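Local coordinates for protein probable transcriptional regulator (Pseudomonas aeruginosa, PDB 2ESN) that is a probable LysR-family transcriptional regulator of unknown specific function, presumably binding DNA through its helix-turn-helix domain and sensing a small molecule through its LysR substrate-binding domain, at residues Leu240-Gly244 and Leu260-Leu266; Val104-Thr108 and Leu134-Glu138; Tyr110-Ala114 and Pro277-Arg281. All coordinates share one frame; numbering follows the deposited sequence.

How the contacts relate
All three contacts lie in the LysR substrate-binding domain, and each also reaches the second subunit. Contacts 2 and 3 adjoin: their centres are 13 Å apart, and Leu134 CD2 comes 3.3 Å from Ala112 CB, where the helix following strand 102-107 lies over the parallel strand pair. Contact 1 is more remote, its centre 19 Å from that of contact 3 and 25 Å from that of contact 2. Within one chain contacts 1 and 3 come within about 6 Å (nearest atoms) without touching; across the subunit interface Phe113, on the helix of contact 3, meets Phe241 of the second subunit edge-to-face. In relatives, effectors bind between two subdomains of this domain; the effector of this protein remains unidentified.

Contact 1 of 3, residues Leu240-Gly244 and Leu260-Leu266; sequences LFLAG and LAEAAGL
The Phe241 ring meets Leu260, Ala263 and Ala264 where helix 236-244 packs on the end of helix 254-264, the two short segments crossing at -48°. Packing is tight along this apolar line. Phe241 CE1 reaches Leu260 CD1 at 3.7 Å, and CD2 on the other flank of the ring comes to 3.5 Å from Ala264 CB. Leu240, lying across Leu266 at about a right angle, sets its CD2 3.6 Å from Leu266 CD1; its CB and CD1 both meet Leu260 CD1. The close packing extends to Gly244, which, lacking a side chain, lets its CA approach Ala264 O to 3.3 Å in a CH···O contact, while Leu266 CD2 lies 3.6 Å from Gly244 N. Val181 of strand 168-183 touches Leu240 and Leu266, while Leu260 of the second subunit packs on Phe241.

The looser, wetter part lies just beyond. Gly265, with positive phi, ends helix 254-264 in a Schellman motif, and a water donates to both Gly244 O and Gly265 O, at 2.7 Å each. Apolar side chains thus make most of the direct contact, with one CH···O approach, while two backbone carbonyls are joined through solvent.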
loop_
_atom_site.group_PDB
_atom_site.type_symbol
_atom_site.label_atom_id
_atom_site.label_comp_id
_atom_site.label_asym_id
_atom_site.label_seq_id
_atom_site.Cartn_x
_atom_site.Cartn_y
_atom_site.Cartn_z
ATOM N N LEU C 240 2.087 -25.041 23.227
ATOM C CA LEU C 240 2.016 -26.359 23.859
ATOM C C LEU C 240 3.314 -26.589 24.622
ATOM O O LEU C 240 3.276 -27.002 25.784
ATOM C CB LEU C 240 1.751 -27.447 22.782
ATOM C CG LEU C 240 0.298 -27.474 22.327
ATOM C CD1 LEU C 240 0.137 -28.124 20.965
ATOM C CD2 LEU C 240 -0.549 -28.238 23.339
ATOM N N PHE C 241 4.464 -26.223 24.060
ATOM C CA PHE C 241 5.704 -26.320 24.862
ATOM C C PHE C 241 5.759 -25.336 26.030
ATOM O O PHE C 241 6.311 -25.658 27.108
ATOM C CB PHE C 241 6.981 -26.162 24.017
ATOM C CG PHE C 241 7.276 -27.379 23.174
ATOM C CD1 PHE C 241 6.880 -27.417 21.839
ATOM C CD2 PHE C 241 7.948 -28.486 23.750
ATOM C CE1 PHE C 241 7.190 -28.561 21.040
ATOM C CE2 PHE C 241 8.235 -29.635 23.009
ATOM C CZ PHE C 241 7.860 -29.679 21.638
ATOM N N LEU C 242 5.209 -24.147 25.819
ATOM C CA LEU C 242 5.117 -23.192 26.914
ATOM C C LEU C 242 4.329 -23.775 28.120
ATOM O O LEU C 242 4.754 -23.711 29.267
ATOM C CB LEU C 242 4.450 -21.900 26.392
ATOM C CG LEU C 242 3.987 -20.894 27.492
ATOM C CD1 LEU C 242 5.230 -20.342 28.274
ATOM C CD2 LEU C 242 3.226 -19.755 26.839
ATOM N N ALA C 243 3.171 -24.335 27.843
ATOM C CA ALA C 243 2.339 -25.034 28.847
ATOM C C ALA C 243 3.001 -26.183 29.618
ATOM O O ALA C 243 2.640 -26.429 30.801
ATOM C CB ALA C 243 1.088 -25.534 28.189
ATOM N N GLY C 244 3.909 -26.929 28.943
ATOM C CA GLY C 244 4.703 -27.995 29.543
ATOM C C GLY C 244 5.842 -27.517 30.435
ATOM O O GLY C 244 6.345 -28.296 31.233
ATOM N N LEU C 260 1.686 -33.391 20.650
ATOM C CA LEU C 260 2.810 -32.930 21.434
ATOM C C LEU C 260 2.792 -33.385 22.899
ATOM O O LEU C 260 3.655 -32.974 23.635
ATOM C CB LEU C 260 2.936 -31.387 21.319
ATOM C CG LEU C 260 3.487 -30.876 19.973
ATOM C CD1 LEU C 260 3.765 -29.339 20.025
ATOM C CD2 LEU C 260 4.785 -31.652 19.591
ATOM N N ALA C 261 1.813 -34.188 23.317
ATOM C CA ALA C 261 1.615 -34.515 24.749
ATOM C C ALA C 261 2.910 -35.055 25.360
ATOM O O ALA C 261 3.386 -34.620 26.452
ATOM C CB ALA C 261 0.441 -35.490 24.920
ATOM N N GLU C 262 3.549 -35.951 24.638
ATOM C CA GLU C 262 4.827 -36.508 25.155
ATOM C C GLU C 262 6.011 -35.603 25.010
ATOM O O GLU C 262 6.777 -35.431 25.948
ATOM C CB GLU C 262 5.131 -37.851 24.456
ATOM C CG GLU C 262 4.543 -39.010 25.174
ATOM C CD GLU C 262 5.330 -39.330 26.457
ATOM O OE1 GLU C 262 6.549 -38.967 26.562
ATOM O OE2 GLU C 262 4.721 -39.953 27.359
ATOM N N ALA C 263 6.195 -35.081 23.812
ATOM C CA ALA C 263 7.298 -34.140 23.542
ATOM C C ALA C 263 7.350 -32.973 24.535
ATOM O O ALA C 263 8.462 -32.552 24.920
ATOM C CB ALA C 263 7.161 -33.577 22.158
ATOM N N ALA C 264 6.176 -32.394 24.893
ATOM C CA ALA C 264 6.209 -31.203 25.776
ATOM C C ALA C 264 5.896 -31.565 27.241
ATOM O O ALA C 264 5.882 -30.673 28.094
ATOM C CB ALA C 264 5.264 -30.131 25.283
ATOM N N GLY C 265 5.616 -32.831 27.530
ATOM C CA GLY C 265 5.262 -33.264 28.926
ATOM C C GLY C 265 3.877 -32.737 29.349
ATOM O O GLY C 265 3.776 -31.951 30.317
ATOM N N LEU C 266 2.802 -33.153 28.667
ATOM C CA LEU C 266 1.464 -32.557 28.972
ATOM C C LEU C 266 0.479 -33.533 29.459
ATOM O O LEU C 266 0.581 -34.676 29.064
ATOM C CB LEU C 266 0.831 -31.953 27.686
ATOM C CG LEU C 266 1.768 -31.026 26.906
ATOM C CD1 LEU C 266 1.113 -30.581 25.501
ATOM C CD2 LEU C 266 2.200 -29.831 27.768
HETATM O O HOH W 1 5.880 -30.920 31.652
#

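Contact 2 of 3, residues Val104-Thr108 and Leu134-Glu138; sequences VFAAT and LVNAE
Val135 pairs with Ala106 in the parallel strands of a beta-alpha-beta unit, strand 102-107, helix 109-126 and strand 131-136, a building block of the periplasmic-binding-protein-like fold to which LysR substrate-binding domains belong.

Backbone hydrogen bonding follows the classical parallel pattern, in which one residue reaches both neighbours of its partner. Val135 N donates to Phe105 O at 2.9 Å, and Val135 O accepts from Ala107 N at 3.0 Å. The second bond is the more bent at hydrogen, 141° against 151°. Phe105 O also takes a CH···O contact from Leu134 CA at 3.2 Å, and Val135 O a longer one from Ala106 CA.

Apolar contacts divide between the two faces. Leu134 CG packs against Phe105 CB on one face, while its CD2 branch reaches forward to Ala107 CB at 3.7 Å. Ala112 and Leu116 of the crossover helix touch Leu134, as does Leu233 of the second subunit, and the Phe105 ring leads away to meet that of Phe153 on the neighbouring strand. On the other face Ala106 CB touches Ala137 CB at 3.9 Å. With chi1 at -61°, Val135 sends CG1 beside its own backbone N, toward Val104 CG1. Its other methyl, CG2, lies instead against the polar backbone, 3.5 Å from Phe105 O.

Strand 131-136 is also bonded to the second subunit: Asn136 N is hydrogen-bonded to Asn210 OD1 of that subunit, and backbone bonds to it leave from Leu134.

A water also joins the two segments: it donates to Ala107 O at 3.1 Å and weakly accepts from Ala137 N.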
loop_
_atom_site.group_PDB
_atom_site.type_symbol
_atom_site.label_atom_id
_atom_site.label_comp_id
_atom_site.label_asym_id
_atom_site.label_seq_id
_atom_site.Cartn_x
_atom_site.Cartn_y
_atom_site.Cartn_z
ATOM N N VAL C 104 -0.857 -21.664 -3.344
ATOM C CA VAL C 104 -0.521 -20.682 -2.283
ATOM C C VAL C 104 -1.675 -20.667 -1.297
ATOM O O VAL C 104 -2.817 -20.476 -1.693
ATOM C CB VAL C 104 -0.238 -19.245 -2.812
ATOM C CG1 VAL C 104 0.105 -18.237 -1.629
ATOM C CG2 VAL C 104 0.879 -19.257 -3.866
ATOM N N PHE C 105 -1.376 -20.996 -0.039
ATOM C CA PHE C 105 -2.395 -21.038 0.990
ATOM C C PHE C 105 -2.034 -20.008 2.058
ATOM O O PHE C 105 -0.866 -19.809 2.343
ATOM C CB PHE C 105 -2.448 -22.422 1.708
ATOM C CG PHE C 105 -3.023 -23.552 0.895
ATOM C CD1 PHE C 105 -4.236 -24.093 1.241
ATOM C CD2 PHE C 105 -2.298 -24.137 -0.137
ATOM C CE1 PHE C 105 -4.784 -25.199 0.527
ATOM C CE2 PHE C 105 -2.806 -25.291 -0.833
ATOM C CZ PHE C 105 -4.070 -25.782 -0.501
ATOM N N ALA C 106 -3.066 -19.384 2.627
ATOM C CA ALA C 106 -2.984 -18.470 3.750
ATOM C C ALA C 106 -3.281 -19.377 4.869
ATOM O O ALA C 106 -4.206 -20.183 4.796
ATOM C CB ALA C 106 -4.092 -17.444 3.689
ATOM N N ALA C 107 -2.496 -19.287 5.927
ATOM C CA ALA C 107 -2.542 -20.414 6.906
ATOM C C ALA C 107 -2.059 -19.952 8.238
ATOM O O ALA C 107 -1.542 -18.808 8.343
ATOM C CB ALA C 107 -1.659 -21.559 6.416
ATOM N N THR C 108 -2.233 -20.818 9.246
ATOM C CA THR C 108 -1.567 -20.583 10.518
ATOM C C THR C 108 -0.583 -21.752 10.817
ATOM O O THR C 108 -0.555 -22.711 10.062
ATOM C CB THR C 108 -2.591 -20.469 11.647
ATOM O OG1 THR C 108 -3.352 -21.669 11.707
ATOM C CG2 THR C 108 -3.514 -19.266 11.416
ATOM N N LEU C 134 2.875 -21.734 1.780
ATOM C CA LEU C 134 1.972 -21.273 2.868
ATOM C C LEU C 134 2.488 -19.956 3.397
ATOM O O LEU C 134 3.653 -19.828 3.577
ATOM C CB LEU C 134 1.879 -22.256 4.007
ATOM C CG LEU C 134 0.777 -23.274 3.891
ATOM C CD1 LEU C 134 1.059 -24.173 2.687
ATOM C CD2 LEU C 134 0.774 -24.024 5.243
ATOM N N VAL C 135 1.598 -18.990 3.599
ATOM C CA VAL C 135 1.985 -17.645 4.010
ATOM C C VAL C 135 1.220 -17.279 5.261
ATOM O O VAL C 135 0.067 -17.723 5.457
ATOM C CB VAL C 135 1.729 -16.569 2.859
ATOM C CG1 VAL C 135 2.547 -16.899 1.628
ATOM C CG2 VAL C 135 0.243 -16.447 2.475
ATOM N N ASN C 136 1.849 -16.484 6.128
ATOM C CA ASN C 136 1.125 -15.881 7.265
ATOM C C ASN C 136 0.358 -14.688 6.706
ATOM O O ASN C 136 0.965 -13.730 6.285
ATOM C CB ASN C 136 2.107 -15.318 8.329
ATOM C CG ASN C 136 2.795 -16.412 9.164
ATOM O OD1 ASN C 136 2.213 -17.477 9.478
ATOM N ND2 ASN C 136 4.055 -16.138 9.535
ATOM N N ALA C 137 -0.950 -14.763 6.621
ATOM C CA ALA C 137 -1.701 -13.621 6.156
ATOM C C ALA C 137 -2.134 -12.720 7.337
ATOM O O ALA C 137 -2.284 -13.206 8.483
ATOM C CB ALA C 137 -2.931 -14.102 5.400
ATOM N N GLU C 138 -2.434 -11.440 7.048
ATOM C CA GLU C 138 -2.763 -10.480 8.122
ATOM C C GLU C 138 -4.143 -10.726 8.727
ATOM O O GLU C 138 -4.387 -10.354 9.882
ATOM C CB GLU C 138 -2.537 -9.023 7.667
ATOM C CG GLU C 138 -1.091 -8.766 7.146
ATOM C CD GLU C 138 -0.194 -7.932 8.109
ATOM O OE1 GLU C 138 -0.738 -7.178 8.962
ATOM O OE2 GLU C 138 1.065 -8.016 8.015
HETATM O O HOH W 2 -3.681 -16.628 7.654
#

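Contact 3 of 3, residues Tyr110-Ala114 and Pro277-Arg281; sequences YTAFA and PYVLR
Tyr110 and Tyr278 are brought together by contrasting first torsions: Tyr110 extends its ring away from its backbone N (chi1 177°), whereas Tyr278 folds its ring between N and the carbonyl carbon (chi1 67°). The two side chains arrive from opposite directions, and each hydroxyl lies at the edge of the other ring, near its plane. The hydroxyls are modelled 2.4 Å apart, Tyr110 OH placed as donor to Tyr278 OH; so short a separation makes the details of this bond doubtful. Tyr278 OH has a second partner in Asp176 OD2 on strand 168-183, and the Tyr278 ring meets those of Tyr157 and Tyr178.

This is a helix-on-sheet junction of the LysR substrate-binding domain. The first turn of helix 109-126, the crossover helix of a beta-alpha-beta unit, runs at 80° to the local direction of strand 278-281. The full strand, 278-285, is paired antiparallel with both 153-157 and 168-183.

Leu280 carries the apolar part of the contact, reaching from the strand to the helix. Its CD1 reaches Tyr110 CE2 at 3.8 Å and Ala114 CB at 4.0 Å, approaching the tyrosine ring obliquely. The CD2 branch turns to Thr111 CG2, at a looser 4.2 Å. The hydroxyl of Thr111 is used differently: OG1 accepts from the backbone N of Thr108, the N-cap residue of the same helix.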
loop_
_atom_site.group_PDB
_atom_site.type_symbol
_atom_site.label_atom_id
_atom_site.label_comp_id
_atom_site.label_asym_id
_atom_site.label_seq_id
_atom_site.Cartn_x
_atom_site.Cartn_y
_atom_site.Cartn_z
ATOM N N TYR C 110 -1.159 -23.819 13.160
ATOM C CA TYR C 110 -2.039 -24.955 13.419
ATOM C C TYR C 110 -2.556 -25.617 12.153
ATOM O O TYR C 110 -2.546 -26.816 12.053
ATOM C CB TYR C 110 -3.192 -24.639 14.393
ATOM C CG TYR C 110 -4.068 -25.833 14.544
ATOM C CD1 TYR C 110 -3.548 -27.018 14.975
ATOM C CD2 TYR C 110 -5.422 -25.785 14.243
ATOM C CE1 TYR C 110 -4.310 -28.168 15.112
ATOM C CE2 TYR C 110 -6.208 -26.935 14.385
ATOM C CZ TYR C 110 -5.619 -28.129 14.787
ATOM O OH TYR C 110 -6.334 -29.326 14.879
ATOM N N THR C 111 -3.013 -24.847 11.181
ATOM C CA THR C 111 -3.634 -25.416 10.008
ATOM C C THR C 111 -2.540 -25.992 9.079
ATOM O O THR C 111 -2.756 -26.971 8.390
ATOM C CB THR C 111 -4.584 -24.385 9.277
ATOM O OG1 THR C 111 -3.871 -23.169 8.994
ATOM C CG2 THR C 111 -5.873 -24.066 10.095
ATOM N N ALA C 112 -1.373 -25.395 9.060
ATOM C CA ALA C 112 -0.240 -26.008 8.340
ATOM C C ALA C 112 0.081 -27.393 8.937
ATOM O O ALA C 112 0.242 -28.394 8.218
ATOM C CB ALA C 112 0.992 -25.068 8.388
ATOM N N PHE C 113 0.135 -27.443 10.267
ATOM C CA PHE C 113 0.332 -28.697 10.956
ATOM C C PHE C 113 -0.728 -29.729 10.655
ATOM O O PHE C 113 -0.390 -30.936 10.502
ATOM C CB PHE C 113 0.440 -28.451 12.489
ATOM C CG PHE C 113 0.117 -29.680 13.334
ATOM C CD1 PHE C 113 1.083 -30.628 13.631
ATOM C CD2 PHE C 113 -1.164 -29.890 13.807
ATOM C CE1 PHE C 113 0.752 -31.737 14.429
ATOM C CE2 PHE C 113 -1.491 -30.986 14.556
ATOM C CZ PHE C 113 -0.520 -31.914 14.895
ATOM N N ALA C 114 -1.998 -29.322 10.620
ATOM C CA ALA C 114 -3.107 -30.286 10.482
ATOM C C ALA C 114 -3.227 -30.840 9.022
ATOM O O ALA C 114 -3.444 -32.043 8.803
ATOM C CB ALA C 114 -4.454 -29.718 11.026
ATOM N N PRO C 277 -17.385 -27.854 18.975
ATOM C CA PRO C 277 -16.410 -28.513 18.154
ATOM C C PRO C 277 -16.081 -27.482 17.123
ATOM O O PRO C 277 -16.895 -26.596 16.857
ATOM C CB PRO C 277 -17.194 -29.666 17.493
ATOM C CG PRO C 277 -18.307 -29.976 18.516
ATOM C CD PRO C 277 -18.679 -28.578 18.994
ATOM N N TYR C 278 -14.871 -27.531 16.598
ATOM C CA TYR C 278 -14.530 -26.684 15.473
ATOM C C TYR C 278 -14.464 -27.540 14.225
ATOM O O TYR C 278 -14.289 -28.790 14.272
ATOM C CB TYR C 278 -13.227 -25.910 15.728
ATOM C CG TYR C 278 -11.990 -26.774 15.794
ATOM C CD1 TYR C 278 -11.552 -27.327 17.010
ATOM C CD2 TYR C 278 -11.242 -27.043 14.636
ATOM C CE1 TYR C 278 -10.375 -28.119 17.064
ATOM C CE2 TYR C 278 -10.079 -27.827 14.674
ATOM C CZ TYR C 278 -9.649 -28.389 15.888
ATOM O OH TYR C 278 -8.504 -29.181 15.906
ATOM N N VAL C 279 -14.642 -26.882 13.097
ATOM C CA VAL C 279 -14.531 -27.546 11.826
ATOM C C VAL C 279 -13.586 -26.695 11.021
ATOM O O VAL C 279 -13.880 -25.499 10.823
ATOM C CB VAL C 279 -15.927 -27.687 11.123
ATOM C CG1 VAL C 279 -15.780 -28.354 9.770
ATOM C CG2 VAL C 279 -16.845 -28.525 11.997
ATOM N N LEU C 280 -12.443 -27.274 10.623
ATOM C CA LEU C 280 -11.432 -26.527 9.839
ATOM C C LEU C 280 -11.894 -26.517 8.386
ATOM O O LEU C 280 -12.474 -27.482 7.922
ATOM C CB LEU C 280 -10.033 -27.165 9.917
ATOM C CG LEU C 280 -9.296 -27.152 11.266
ATOM C CD1 LEU C 280 -7.872 -27.638 11.047
ATOM C CD2 LEU C 280 -9.258 -25.748 11.880
ATOM N N ARG C 281 -11.651 -25.435 7.680
ATOM C CA ARG C 281 -12.161 -25.351 6.334
ATOM C C ARG C 281 -11.222 -24.731 5.358
ATOM O O ARG C 281 -10.211 -24.120 5.692
ATOM C CB ARG C 281 -13.566 -24.704 6.265
ATOM C CG ARG C 281 -13.778 -23.604 7.218
ATOM C CD ARG C 281 -15.187 -23.650 7.758
ATOM N NE ARG C 281 -16.159 -23.570 6.693
ATOM C CZ ARG C 281 -17.468 -23.721 6.855
ATOM N NH1 ARG C 281 -17.962 -23.974 8.078
ATOM N NH2 ARG C 281 -18.278 -23.607 5.801
#